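Local coordinates for protein HTH-type transcriptional activator AmpR (Pseudomonas aeruginosa PAO1, PDB 5MMH) that activates transcription of the ampC beta-lactamase gene by binding its promoter, and recognises cell-wall-derived muropeptides through its effector-binding domain, at residues A62-G67 / W183-Q188; D113-W118 / V152-A157. One frame throughout, in Å; residues are numbered along the deposited sequence.

Interaction 1: A62-G67 / W183-Q188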
ATOM      1  N   ALA A  62     -12.156  -4.828 -12.569  1.00 14.97           N
ATOM      2  CA  ALA A  62     -10.910  -4.646 -11.838  1.00 14.05           C
ATOM      3  C   ALA A  62      -9.896  -3.920 -12.714  1.00 14.65           C
ATOM      4  O   ALA A  62      -9.653  -4.331 -13.852  1.00 20.70           O
ATOM      5  CB  ALA A  62     -10.319  -5.984 -11.381  1.00 18.04           C
ATOM      6  N   ILE A  63      -9.292  -2.859 -12.185  1.00 13.98           N
ATOM      7  CA  ILE A  63      -8.227  -2.132 -12.871  1.00 15.18           C
ATOM      8  C   ILE A  63      -6.895  -2.602 -12.311  1.00 16.37           C
ATOM      9  O   ILE A  63      -6.664  -2.544 -11.098  1.00 17.11           O
ATOM     10  CB  ILE A  63      -8.376  -0.613 -12.701  1.00 18.28           C
ATOM     11  CG1 ILE A  63      -9.668  -0.108 -13.359  1.00 15.98           C
ATOM     12  CG2 ILE A  63      -7.118   0.120 -13.240  1.00 12.22           C
ATOM     13  CD1 ILE A  63      -9.968   1.366 -13.023  1.00 11.75           C
ATOM     14  N   ARG A  64      -6.006  -3.079 -13.170  1.00 25.95           N
ATOM     15  CA  ARG A  64      -4.750  -3.607 -12.652  1.00 21.57           C
ATOM     16  C   ARG A  64      -3.636  -3.307 -13.639  1.00 21.82           C
ATOM     17  O   ARG A  64      -3.868  -2.774 -14.728  1.00 15.18           O
ATOM     18  CB  ARG A  64      -4.878  -5.098 -12.360  1.00 21.42           C
ATOM     19  CG  ARG A  64      -5.299  -5.898 -13.537  1.00 21.43           C
ATOM     20  CD  ARG A  64      -5.922  -7.194 -13.082  1.00 33.84           C
ATOM     21  NE  ARG A  64      -4.981  -7.995 -12.308  1.00 32.53           N
ATOM     22  CZ  ARG A  64      -5.097  -9.306 -12.128  1.00 33.55           C
ATOM     23  NH1 ARG A  64      -6.118  -9.965 -12.668  1.00 17.68           N
ATOM     24  NH2 ARG A  64      -4.179  -9.960 -11.425  1.00 30.01           N
ATOM     25  N   PHE A  65      -2.417  -3.657 -13.243  1.00 16.54           N
ATOM     26  CA  PHE A  65      -1.207  -3.318 -13.979  1.00 19.37           C
ATOM     27  C   PHE A  65      -0.565  -4.585 -14.534  1.00 18.83           C
ATOM     28  O   PHE A  65      -0.434  -5.577 -13.815  1.00 18.06           O
ATOM     29  CB  PHE A  65      -0.209  -2.579 -13.076  1.00 17.94           C
ATOM     30  CG  PHE A  65       1.141  -2.329 -13.719  1.00 20.12           C
ATOM     31  CD1 PHE A  65       1.378  -1.165 -14.447  1.00 18.53           C
ATOM     32  CD2 PHE A  65       2.172  -3.271 -13.606  1.00 18.20           C
ATOM     33  CE1 PHE A  65       2.625  -0.937 -15.052  1.00 19.02           C
ATOM     34  CE2 PHE A  65       3.409  -3.058 -14.190  1.00 19.39           C
ATOM     35  CZ  PHE A  65       3.645  -1.882 -14.921  1.00 17.55           C
ATOM     36  N   GLY A  66      -0.144  -4.533 -15.793  1.00 15.69           N
ATOM     37  CA  GLY A  66       0.637  -5.612 -16.409  1.00 14.60           C
ATOM     38  C   GLY A  66       0.411  -5.631 -17.922  1.00 18.69           C
ATOM     39  O   GLY A  66       0.276  -4.619 -18.573  1.00 14.11           O
ATOM     40  N   GLY A  67       0.374  -6.870 -18.461  1.00 19.56           N
ATOM     41  CA  GLY A  67       0.403  -7.075 -19.894  1.00 17.36           C
ATOM     42  C   GLY A  67      -0.941  -7.246 -20.548  1.00 26.08           C
ATOM     43  O   GLY A  67      -1.018  -7.357 -21.779  1.00 26.68           O
ATOM     44  N   TRP A 183      -4.956  -1.488 -17.062  1.00 12.92           N
ATOM     45  CA  TRP A 183      -6.001  -2.127 -17.851  1.00 14.96           C
ATOM     46  C   TRP A 183      -7.317  -2.106 -17.091  1.00 16.86           C
ATOM     47  O   TRP A 183      -7.339  -2.325 -15.876  1.00 18.58           O
ATOM     48  CB  TRP A 183      -5.646  -3.592 -18.166  1.00 15.45           C
ATOM     49  CG  TRP A 183      -4.361  -3.756 -18.924  1.00 15.48           C
ATOM     50  CD1 TRP A 183      -3.088  -3.712 -18.413  1.00 19.04           C
ATOM     51  CD2 TRP A 183      -4.222  -3.986 -20.330  1.00 18.47           C
ATOM     52  NE1 TRP A 183      -2.167  -3.904 -19.420  1.00 20.76           N
ATOM     53  CE2 TRP A 183      -2.837  -4.062 -20.609  1.00 22.89           C
ATOM     54  CE3 TRP A 183      -5.133  -4.127 -21.385  1.00 14.81           C
ATOM     55  CZ2 TRP A 183      -2.346  -4.291 -21.900  1.00 21.91           C
ATOM     56  CZ3 TRP A 183      -4.643  -4.345 -22.655  1.00 23.70           C
ATOM     57  CH2 TRP A 183      -3.259  -4.418 -22.905  1.00 22.24           C
ATOM     58  N   LEU A 184      -8.421  -1.883 -17.798  1.00 13.26           N
ATOM     59  CA  LEU A 184      -9.739  -2.157 -17.239  1.00 16.81           C
ATOM     60  C   LEU A 184     -10.130  -3.585 -17.625  1.00 18.93           C
ATOM     61  O   LEU A 184     -10.308  -3.884 -18.809  1.00 17.99           O
ATOM     62  CB  LEU A 184     -10.760  -1.142 -17.734  1.00 11.74           C
ATOM     63  CG  LEU A 184     -12.189  -1.408 -17.281  1.00 13.67           C
ATOM     64  CD1 LEU A 184     -12.363  -1.107 -15.774  1.00  9.48           C
ATOM     65  CD2 LEU A 184     -13.123  -0.572 -18.104  1.00 12.26           C
ATOM     66  N   THR A 185     -10.240  -4.472 -16.638  1.00 12.72           N
ATOM     67  CA  THR A 185     -10.494  -5.881 -16.897  1.00 13.37           C
ATOM     68  C   THR A 185     -11.856  -6.283 -16.350  1.00 16.76           C
ATOM     69  O   THR A 185     -12.424  -5.622 -15.476  1.00 18.40           O
ATOM     70  CB  THR A 185      -9.404  -6.780 -16.288  1.00 17.72           C
ATOM     71  OG1 THR A 185      -9.681  -7.037 -14.901  1.00 16.38           O
ATOM     72  CG2 THR A 185      -8.045  -6.130 -16.414  1.00 22.88           C
ATOM     73  N   ARG A 186     -12.372  -7.386 -16.888  1.00 16.41           N
ATOM     74  CA  ARG A 186     -13.671  -7.927 -16.522  1.00 18.26           C
ATOM     75  C   ARG A 186     -13.644  -9.421 -16.823  1.00 23.06           C
ATOM     76  O   ARG A 186     -12.866  -9.877 -17.664  1.00 20.15           O
ATOM     77  CB  ARG A 186     -14.795  -7.202 -17.284  1.00 22.08           C
ATOM     78  CG  ARG A 186     -15.942  -8.065 -17.722  1.00 31.60           C
ATOM     79  CD  ARG A 186     -16.962  -7.290 -18.545  1.00 34.19           C
ATOM     80  NE  ARG A 186     -16.599  -7.294 -19.951  1.00 35.10           N
ATOM     81  CZ  ARG A 186     -16.880  -8.283 -20.788  1.00 36.33           C
ATOM     82  NH1 ARG A 186     -17.526  -9.354 -20.354  1.00 33.35           N
ATOM     83  NH2 ARG A 186     -16.503  -8.204 -22.054  1.00 35.34           N
ATOM     84  N   LEU A 187     -14.461 -10.190 -16.103  1.00 21.51           N
ATOM     85  CA  LEU A 187     -14.554 -11.622 -16.368  1.00 30.14           C
ATOM     86  C   LEU A 187     -15.296 -11.872 -17.676  1.00 23.02           C
ATOM     87  O   LEU A 187     -16.333 -11.259 -17.929  1.00 21.04           O
ATOM     88  CB  LEU A 187     -15.264 -12.332 -15.210  1.00 25.14           C
ATOM     89  CG  LEU A 187     -14.377 -12.722 -14.023  1.00 27.03           C
ATOM     90  CD1 LEU A 187     -15.177 -13.492 -12.969  1.00 29.84           C
ATOM     91  CD2 LEU A 187     -13.206 -13.538 -14.510  1.00 22.06           C
ATOM     92  N   GLN A 188     -14.762 -12.786 -18.501  1.00 26.79           N
ATOM     93  CA  GLN A 188     -15.443 -13.200 -19.735  1.00 33.85           C
ATOM     94  C   GLN A 188     -16.831 -13.764 -19.451  1.00 32.67           C
ATOM     95  O   GLN A 188     -17.734 -13.641 -20.289  1.00 36.61           O
ATOM     96  CB  GLN A 188     -14.611 -14.251 -20.489  1.00 26.36           C
ATOM     97  CG  GLN A 188     -13.770 -13.732 -21.663  1.00 41.60           C
ATOM     98  CD  GLN A 188     -12.390 -14.408 -21.778  1.00 40.84           C
ATOM     99  OE1 GLN A 188     -12.091 -15.389 -21.092  1.00 48.50           O
ATOM    100  NE2 GLN A 188     -11.547 -13.860 -22.642  1.00 40.38           N
TER
HETATM  101  O   HOH W   1      -8.492  -9.281 -13.829  1.00 25.49           O
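A62 and T185 face each other as a hydrogen-bonded antiparallel pair at the tight end of this contact. A62 N donates to T185 O, and A62 O is gripped twice, by T185 N at 2.9 Å and by T185 OG1 at 2.9 Å, the two donors arriving from opposite faces of the carbonyl plane. T185 OG1 can reach back because chi1 (84°) sets it between its own backbone N and carbonyl carbon. On the other face of the sheet I63 CG1 touches L184 CD1 at 3.8 Å, and L203 of helix 194-215 covers both. Strands 61-66 and 181-187 are neighbours in the mixed sheet of the LysR effector-binding domain, whose fold is that of periplasmic binding proteins; R64 and W183 form the next hydrogen-bonded pair, and G66 still bonds to S181. With CG anti to the carbonyl carbon (chi1 -59°), the W183 indole runs alongside G66 and G67, and NE1 donates to G66 O at 2.7 Å from above the carbonyl plane, 58° out of it. The looser, solvent side holds exposed G67, its O 3.3 Å from W183 CZ2, and the partly exposed end of R64. There NH2 is bonded to N50 O, while NH1 donates to a water that donates to buried T185 OG1. W70 meets R64 by a cation-pi contact and the W183 ring edge-to-face.

Interaction 2: D113-W118 / V152-A157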
ATOM      1  N   ASP A 113      12.097  -8.637 -13.015  1.00 29.87           N
ATOM      2  CA  ASP A 113      12.929  -8.194 -14.121  1.00 43.89           C
ATOM      3  C   ASP A 113      12.844  -6.693 -14.378  1.00 34.60           C
ATOM      4  O   ASP A 113      13.338  -6.225 -15.403  1.00 35.96           O
ATOM      5  CB  ASP A 113      12.580  -8.976 -15.392  1.00 46.28           C
ATOM      6  CG  ASP A 113      13.200 -10.374 -15.405  1.00 60.94           C
ATOM      7  OD1 ASP A 113      12.443 -11.370 -15.361  1.00 69.11           O
ATOM      8  OD2 ASP A 113      14.449 -10.476 -15.435  1.00 63.49           O
ATOM      9  N   GLU A 114      12.269  -5.922 -13.465  1.00 29.06           N
ATOM     10  CA  GLU A 114      12.121  -4.497 -13.723  1.00 26.24           C
ATOM     11  C   GLU A 114      13.459  -3.774 -13.608  1.00 30.07           C
ATOM     12  O   GLU A 114      13.808  -2.957 -14.469  1.00 25.19           O
ATOM     13  CB  GLU A 114      11.093  -3.904 -12.768  1.00 26.37           C
ATOM     14  CG  GLU A 114       9.693  -4.497 -12.924  1.00 26.67           C
ATOM     15  CD  GLU A 114       8.656  -3.809 -12.022  1.00 36.50           C
ATOM     16  OE1 GLU A 114       9.063  -3.132 -11.052  1.00 30.79           O
ATOM     17  OE2 GLU A 114       7.437  -3.931 -12.286  1.00 36.23           O
ATOM     18  N   TRP A 115      14.228  -4.063 -12.553  1.00 26.72           N
ATOM     19  CA  TRP A 115      15.534  -3.421 -12.398  1.00 31.69           C
ATOM     20  C   TRP A 115      16.526  -3.788 -13.497  1.00 25.83           C
ATOM     21  O   TRP A 115      17.195  -2.876 -14.014  1.00 26.19           O
ATOM     22  CB  TRP A 115      16.122  -3.726 -11.016  1.00 26.37           C
ATOM     23  CG  TRP A 115      15.652  -2.794  -9.973  1.00 24.86           C
ATOM     24  CD1 TRP A 115      14.729  -3.050  -9.022  1.00 22.35           C
ATOM     25  CD2 TRP A 115      16.059  -1.434  -9.792  1.00 20.63           C
ATOM     26  NE1 TRP A 115      14.531  -1.936  -8.246  1.00 27.04           N
ATOM     27  CE2 TRP A 115      15.342  -0.930  -8.697  1.00 22.51           C
ATOM     28  CE3 TRP A 115      16.963  -0.591 -10.454  1.00 29.31           C
ATOM     29  CZ2 TRP A 115      15.498   0.375  -8.235  1.00 25.56           C
ATOM     30  CZ3 TRP A 115      17.106   0.713 -10.004  1.00 27.27           C
ATOM     31  CH2 TRP A 115      16.382   1.179  -8.899  1.00 25.40           C
ATOM     32  N   PRO A 116      16.722  -5.063 -13.866  1.00 28.16           N
ATOM     33  CA  PRO A 116      17.592  -5.330 -15.022  1.00 32.42           C
ATOM     34  C   PRO A 116      17.082  -4.682 -16.297  1.00 26.93           C
ATOM     35  O   PRO A 116      17.884  -4.149 -17.072  1.00 34.76           O
ATOM     36  CB  PRO A 116      17.616  -6.865 -15.117  1.00 27.99           C
ATOM     37  CG  PRO A 116      16.544  -7.349 -14.226  1.00 40.61           C
ATOM     38  CD  PRO A 116      16.349  -6.307 -13.172  1.00 30.71           C
ATOM     39  N   LEU A 117      15.769  -4.667 -16.521  1.00 28.84           N
ATOM     40  CA  LEU A 117      15.248  -3.999 -17.713  1.00 29.18           C
ATOM     41  C   LEU A 117      15.585  -2.521 -17.705  1.00 28.66           C
ATOM     42  O   LEU A 117      15.965  -1.961 -18.738  1.00 24.57           O
ATOM     43  CB  LEU A 117      13.739  -4.195 -17.823  1.00 30.60           C
ATOM     44  CG  LEU A 117      13.332  -5.505 -18.505  1.00 38.13           C
ATOM     45  CD1 LEU A 117      11.826  -5.698 -18.503  1.00 35.30           C
ATOM     46  CD2 LEU A 117      13.876  -5.527 -19.925  1.00 33.75           C
ATOM     47  N   TRP A 118      15.478  -1.875 -16.539  1.00 25.78           N
ATOM     48  CA  TRP A 118      15.746  -0.445 -16.481  1.00 23.73           C
ATOM     49  C   TRP A 118      17.225  -0.147 -16.673  1.00 29.82           C
ATOM     50  O   TRP A 118      17.578   0.821 -17.356  1.00 27.32           O
ATOM     51  CB  TRP A 118      15.272   0.137 -15.159  1.00 23.12           C
ATOM     52  CG  TRP A 118      15.457   1.632 -15.078  1.00 23.02           C
ATOM     53  CD1 TRP A 118      14.540   2.583 -15.417  1.00 25.06           C
ATOM     54  CD2 TRP A 118      16.614   2.341 -14.612  1.00 22.92           C
ATOM     55  NE1 TRP A 118      15.048   3.836 -15.194  1.00 23.89           N
ATOM     56  CE2 TRP A 118      16.320   3.716 -14.697  1.00 26.09           C
ATOM     57  CE3 TRP A 118      17.866   1.947 -14.121  1.00 23.54           C
ATOM     58  CZ2 TRP A 118      17.236   4.703 -14.326  1.00 27.74           C
ATOM     59  CZ3 TRP A 118      18.781   2.933 -13.749  1.00 21.56           C
ATOM     60  CH2 TRP A 118      18.459   4.288 -13.849  1.00 28.33           C
ATOM     61  N   VAL A 152      16.217   3.143  -2.984  1.00 17.92           N
ATOM     62  CA  VAL A 152      15.879   3.790  -4.245  1.00 21.85           C
ATOM     63  C   VAL A 152      14.750   3.008  -4.901  1.00 18.93           C
ATOM     64  O   VAL A 152      14.869   1.794  -5.110  1.00 18.47           O
ATOM     65  CB  VAL A 152      17.106   3.892  -5.163  1.00 25.16           C
ATOM     66  CG1 VAL A 152      16.675   4.040  -6.590  1.00 35.36           C
ATOM     67  CG2 VAL A 152      17.936   5.095  -4.771  1.00 29.77           C
ATOM     68  N   ALA A 153      13.654   3.707  -5.220  1.00 22.01           N
ATOM     69  CA  ALA A 153      12.462   3.094  -5.796  1.00 19.86           C
ATOM     70  C   ALA A 153      12.491   3.080  -7.323  1.00 20.26           C
ATOM     71  O   ALA A 153      13.117   3.923  -7.972  1.00 18.37           O
ATOM     72  CB  ALA A 153      11.202   3.821  -5.332  1.00 16.40           C
ATOM     73  N   LEU A 154      11.781   2.106  -7.886  1.00 19.68           N
ATOM     74  CA  LEU A 154      11.543   1.980  -9.319  1.00 18.11           C
ATOM     75  C   LEU A 154      10.047   1.757  -9.490  1.00 22.34           C
ATOM     76  O   LEU A 154       9.529   0.682  -9.160  1.00 19.97           O
ATOM     77  CB  LEU A 154      12.357   0.834  -9.922  1.00 17.21           C
ATOM     78  CG  LEU A 154      12.112   0.467 -11.388  1.00 19.27           C
ATOM     79  CD1 LEU A 154      12.443   1.637 -12.316  1.00 19.56           C
ATOM     80  CD2 LEU A 154      12.926  -0.767 -11.751  1.00 20.99           C
ATOM     81  N   ALA A 155       9.358   2.767 -10.009  1.00 22.35           N
ATOM     82  CA  ALA A 155       7.907   2.833  -9.926  1.00 21.51           C
ATOM     83  C   ALA A 155       7.412   3.752 -11.036  1.00 24.34           C
ATOM     84  O   ALA A 155       8.218   4.442 -11.679  1.00 21.68           O
ATOM     85  CB  ALA A 155       7.464   3.346  -8.543  1.00 15.32           C
ATOM     86  N   PRO A 156       6.098   3.786 -11.290  1.00 23.00           N
ATOM     87  CA  PRO A 156       5.559   4.690 -12.330  1.00 23.29           C
ATOM     88  C   PRO A 156       5.509   6.129 -11.837  1.00 22.75           C
ATOM     89  O   PRO A 156       4.802   6.441 -10.877  1.00 24.69           O
ATOM     90  CB  PRO A 156       4.146   4.141 -12.585  1.00 23.48           C
ATOM     91  CG  PRO A 156       4.136   2.755 -12.009  1.00 20.53           C
ATOM     92  CD  PRO A 156       5.082   2.817 -10.834  1.00 19.79           C
ATOM     93  N   ALA A 157       6.259   7.011 -12.506  1.00 22.14           N
ATOM     94  CA  ALA A 157       6.268   8.429 -12.133  1.00 30.99           C
ATOM     95  C   ALA A 157       4.871   9.027 -12.184  1.00 27.27           C
ATOM     96  O   ALA A 157       4.510   9.861 -11.344  1.00 26.52           O
ATOM     97  CB  ALA A 157       7.189   9.230 -13.062  1.00 28.32           C
TER
HETATM   98  O   HOH W   2       7.393  -1.326  -9.066  1.00 29.54           O
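L154 reaches from its strand between W115 and W118, and apolar contact carries most of the meeting. Its CB points toward the helix and, with CG anti to the backbone N (chi1 174°), chi2 turns CD2 to W115 and CD1 to W118. CD2 rests over one face of the W115 indole, a CH-pi contact 3.7 Å from the centroid of the five-membered ring and only 8° off the ring normal. The same methyl lies 3.8 Å from E114 CB, while CD1 approaches W118 CD1 at 3.9 Å. Farther along the indole, L154 CB packs on W115 CZ2 at 3.6 Å, V152 CG1 meets W115 CH2 at 3.7 Å, and V152 O sits at the ring edge, 3.5 Å from W115 CZ2. LysR effector domains have two alpha/beta lobes, as in periplasmic binding proteins, and helix 114-121 lies in one of them with strands 106-109, 133-136 and 153-156. Its axis runs at 87° to that of strand 153-156, which pairs with strand 73-86, while V152 bonds to T105 and L107 beside strand 106-109. Polar contact is sparser. A water donates to both E114 OE1, at 3.2 Å, and L154 O, at 2.9 Å, a bridge between side chain and strand backbone. The other polar ends are held from outside: R111 forms a salt bridge with E114 OE2, W115 NE1 donates to L107 O, and W118 NE1 to T175 O.

How the interactions relate
Interactions 1 and 2 lie in different lobes of the effector-binding domain, their centres 21 Å apart; their nearest atoms come within about 5 Å but do not touch. Along the sequence, 62-67 comes first and 183-188 last, with both halves of interaction 2 between them. Interaction 1 joins two adjacent strands of the mixed sheet, whereas interaction 2 sets a helix against strand 153-156; long strand 73-86 runs between strands 181-187 and 153-156 and links the lobes. The domain recognises muropeptides, and in relatives effectors are generally bound in the cleft between lobes, so the two contacts build separate lobes. Neither pair of segments is touched by the other subunit of the assembly.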